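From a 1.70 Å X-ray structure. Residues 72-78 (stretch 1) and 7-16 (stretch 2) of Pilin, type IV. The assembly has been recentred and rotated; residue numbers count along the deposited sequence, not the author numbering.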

# COMPACT_ATOMS: atom_id res chain seq x y z
N TYR A 72 0.05 7.06 -17.16
CA TYR A 72 -0.88 7.54 -16.11
C TYR A 72 -0.13 7.86 -14.81
O TYR A 72 1.07 7.55 -14.68
CB TYR A 72 -2.04 6.53 -15.87
CG TYR A 72 -1.61 5.25 -15.17
CD1 TYR A 72 -0.91 4.25 -15.84
CD2 TYR A 72 -1.92 5.04 -13.82
CE1 TYR A 72 -0.49 3.09 -15.20
CE2 TYR A 72 -1.51 3.89 -13.17
CZ TYR A 72 -0.82 2.90 -13.86
OH TYR A 72 -0.40 1.77 -13.22
N GLY A 73 -0.86 8.44 -13.84
CA GLY A 73 -0.27 9.16 -12.72
C GLY A 73 0.07 8.36 -11.48
O GLY A 73 1.14 8.55 -10.88
N SER A 74 -0.84 7.49 -11.07
CA SER A 74 -0.66 6.74 -9.82
C SER A 74 -1.55 5.49 -9.81
O SER A 74 -2.55 5.38 -10.53
CB SER A 74 -0.99 7.62 -8.59
OG SER A 74 -2.33 8.11 -8.65
N VAL A 75 -1.17 4.54 -8.97
CA VAL A 75 -1.91 3.33 -8.82
C VAL A 75 -2.06 3.11 -7.31
O VAL A 75 -1.15 3.45 -6.55
CB VAL A 75 -1.22 2.15 -9.48
CG1 VAL A 75 0.28 2.10 -9.12
CG2 VAL A 75 -1.96 0.84 -9.19
N SER A 76 -3.22 2.64 -6.94
CA SER A 76 -3.67 2.48 -5.53
C SER A 76 -4.22 1.15 -5.29
O SER A 76 -4.72 0.53 -6.20
CB SER A 76 -4.88 3.39 -5.31
OG SER A 76 -4.40 4.32 -4.46
N PHE A 77 -4.11 0.65 -4.05
CA PHE A 77 -4.79 -0.58 -3.70
C PHE A 77 -5.46 -0.36 -2.35
O PHE A 77 -4.82 0.11 -1.44
CB PHE A 77 -3.83 -1.78 -3.65
CG PHE A 77 -4.50 -3.03 -3.20
CD1 PHE A 77 -4.61 -3.31 -1.83
CD2 PHE A 77 -4.99 -3.94 -4.13
CE1 PHE A 77 -5.21 -4.50 -1.41
CE2 PHE A 77 -5.57 -5.12 -3.72
CZ PHE A 77 -5.69 -5.38 -2.34
N ASP A 78 -6.75 -0.65 -2.26
CA ASP A 78 -7.56 -0.36 -1.03
C ASP A 78 -7.97 -1.67 -0.44
O ASP A 78 -8.62 -2.48 -1.10
CB ASP A 78 -8.80 0.47 -1.44
CG ASP A 78 -9.69 0.86 -0.25
OD1 ASP A 78 -9.48 0.33 0.86
OD2 ASP A 78 -10.59 1.71 -0.45
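Stretch 2, residues 7-16: AQAYVRNVAT

Residues 7-16 are helical throughout, part of a helix that extends beyond both ends of the stretch. Within the stretch, the N atoms of Val 11 to Thr 16 each bond to the O four residues earlier, as from Val 11 N to Ala 7 O at 2.9 Å. The helix runs in the same general direction as strand 74-78, crossing it at -28°. The axes come within 8.4 Å.

Ala 7 points toward the strand, and its CB comes no nearer than 4.5 Å, to Val 75 CG1. The CA-to-CB bond of Gln 8 points sideways, and chi1 is m. Its CG lies 4.1 Å from Val 75 CG2 and 4.1 Å from Tyr 72 OH. Ala 9 and Tyr 10 are out of reach.

Val 11 points toward the strand. Its CG2 is 4.1 Å from Val 75 CG1, and its CG1 is 3.6 Å from Phe 77 CB. Arg 12 starts sideways, but its end comes nearer. Its CD sits over a face of the Phe 77 ring, 3.9 Å from the centroid, in a CH-pi contact. Arg 12 NE is 3.4 Å from Phe 77 CE2.

Asn 13 and Val 14 make no contact. Ala 15 CB packs 3.6 Å from Phe 77 CD1. Thr 16 stays clear. No hydrogen bonds link the stretches. Apolar side chains make much of the contact, and Phe 77 has the largest covered area.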

# COMPACT_ATOMS: atom_id res chain seq x y z
N ALA A 7 5.08 -1.64 -11.12
CA ALA A 7 4.56 -0.75 -10.08
C ALA A 7 3.31 -1.36 -9.44
O ALA A 7 3.17 -1.36 -8.20
CB ALA A 7 4.26 0.63 -10.65
N GLN A 8 2.41 -1.92 -10.26
CA GLN A 8 1.23 -2.56 -9.68
C GLN A 8 1.59 -3.74 -8.81
O GLN A 8 1.03 -3.89 -7.72
CB GLN A 8 0.31 -3.06 -10.75
CG GLN A 8 -0.21 -1.99 -11.67
CD GLN A 8 -0.91 -2.61 -12.86
OE1 GLN A 8 -0.56 -2.29 -14.02
NE2 GLN A 8 -1.87 -3.51 -12.60
N ALA A 9 2.54 -4.56 -9.26
CA ALA A 9 3.01 -5.67 -8.48
C ALA A 9 3.58 -5.22 -7.14
O ALA A 9 3.23 -5.80 -6.07
CB ALA A 9 4.08 -6.45 -9.27
N TYR A 10 4.41 -4.17 -7.18
CA TYR A 10 4.98 -3.63 -5.96
C TYR A 10 3.88 -3.18 -4.99
O TYR A 10 3.95 -3.47 -3.81
CB TYR A 10 5.89 -2.46 -6.27
CG TYR A 10 6.53 -1.85 -5.02
CD1 TYR A 10 7.52 -2.53 -4.32
CD2 TYR A 10 6.14 -0.60 -4.56
CE1 TYR A 10 8.12 -1.97 -3.21
CE2 TYR A 10 6.73 -0.04 -3.42
CZ TYR A 10 7.73 -0.72 -2.77
OH TYR A 10 8.32 -0.16 -1.66
N VAL A 11 2.87 -2.46 -5.50
CA VAL A 11 1.77 -1.99 -4.66
C VAL A 11 1.03 -3.15 -3.98
O VAL A 11 0.74 -3.10 -2.76
CB VAL A 11 0.82 -1.06 -5.45
CG1 VAL A 11 -0.54 -0.97 -4.82
CG2 VAL A 11 1.50 0.31 -5.65
N ARG A 12 0.78 -4.23 -4.74
CA ARG A 12 0.04 -5.34 -4.20
C ARG A 12 0.90 -6.08 -3.18
O ARG A 12 0.40 -6.54 -2.16
CB ARG A 12 -0.42 -6.28 -5.33
CG ARG A 12 -1.36 -7.39 -4.84
CD ARG A 12 -2.64 -6.83 -4.28
NE ARG A 12 -3.56 -7.82 -3.68
CZ ARG A 12 -3.45 -8.26 -2.44
NH1 ARG A 12 -2.42 -7.88 -1.67
NH2 ARG A 12 -4.34 -9.11 -1.97
N ASN A 13 2.21 -6.19 -3.47
CA ASN A 13 3.11 -6.84 -2.56
C ASN A 13 3.29 -6.04 -1.25
O ASN A 13 3.38 -6.61 -0.16
CB ASN A 13 4.45 -7.15 -3.26
CG ASN A 13 4.30 -8.14 -4.43
OD1 ASN A 13 3.37 -8.98 -4.50
ND2 ASN A 13 5.23 -8.04 -5.38
N VAL A 14 3.28 -4.70 -1.35
CA VAL A 14 3.29 -3.85 -0.16
C VAL A 14 2.04 -4.11 0.66
O VAL A 14 2.09 -4.23 1.89
CB VAL A 14 3.42 -2.36 -0.52
CG1 VAL A 14 3.11 -1.47 0.70
CG2 VAL A 14 4.80 -2.04 -1.03
N ALA A 15 0.91 -4.18 -0.01
CA ALA A 15 -0.35 -4.47 0.71
C ALA A 15 -0.33 -5.82 1.45
O ALA A 15 -0.69 -5.88 2.62
CB ALA A 15 -1.54 -4.39 -0.25
N THR A 16 0.18 -6.87 0.80
CA THR A 16 0.44 -8.15 1.47
C THR A 16 1.31 -8.04 2.71
O THR A 16 0.97 -8.61 3.79
CB THR A 16 1.03 -9.17 0.47
OG1 THR A 16 0.06 -9.40 -0.54
CG2 THR A 16 1.29 -10.53 1.20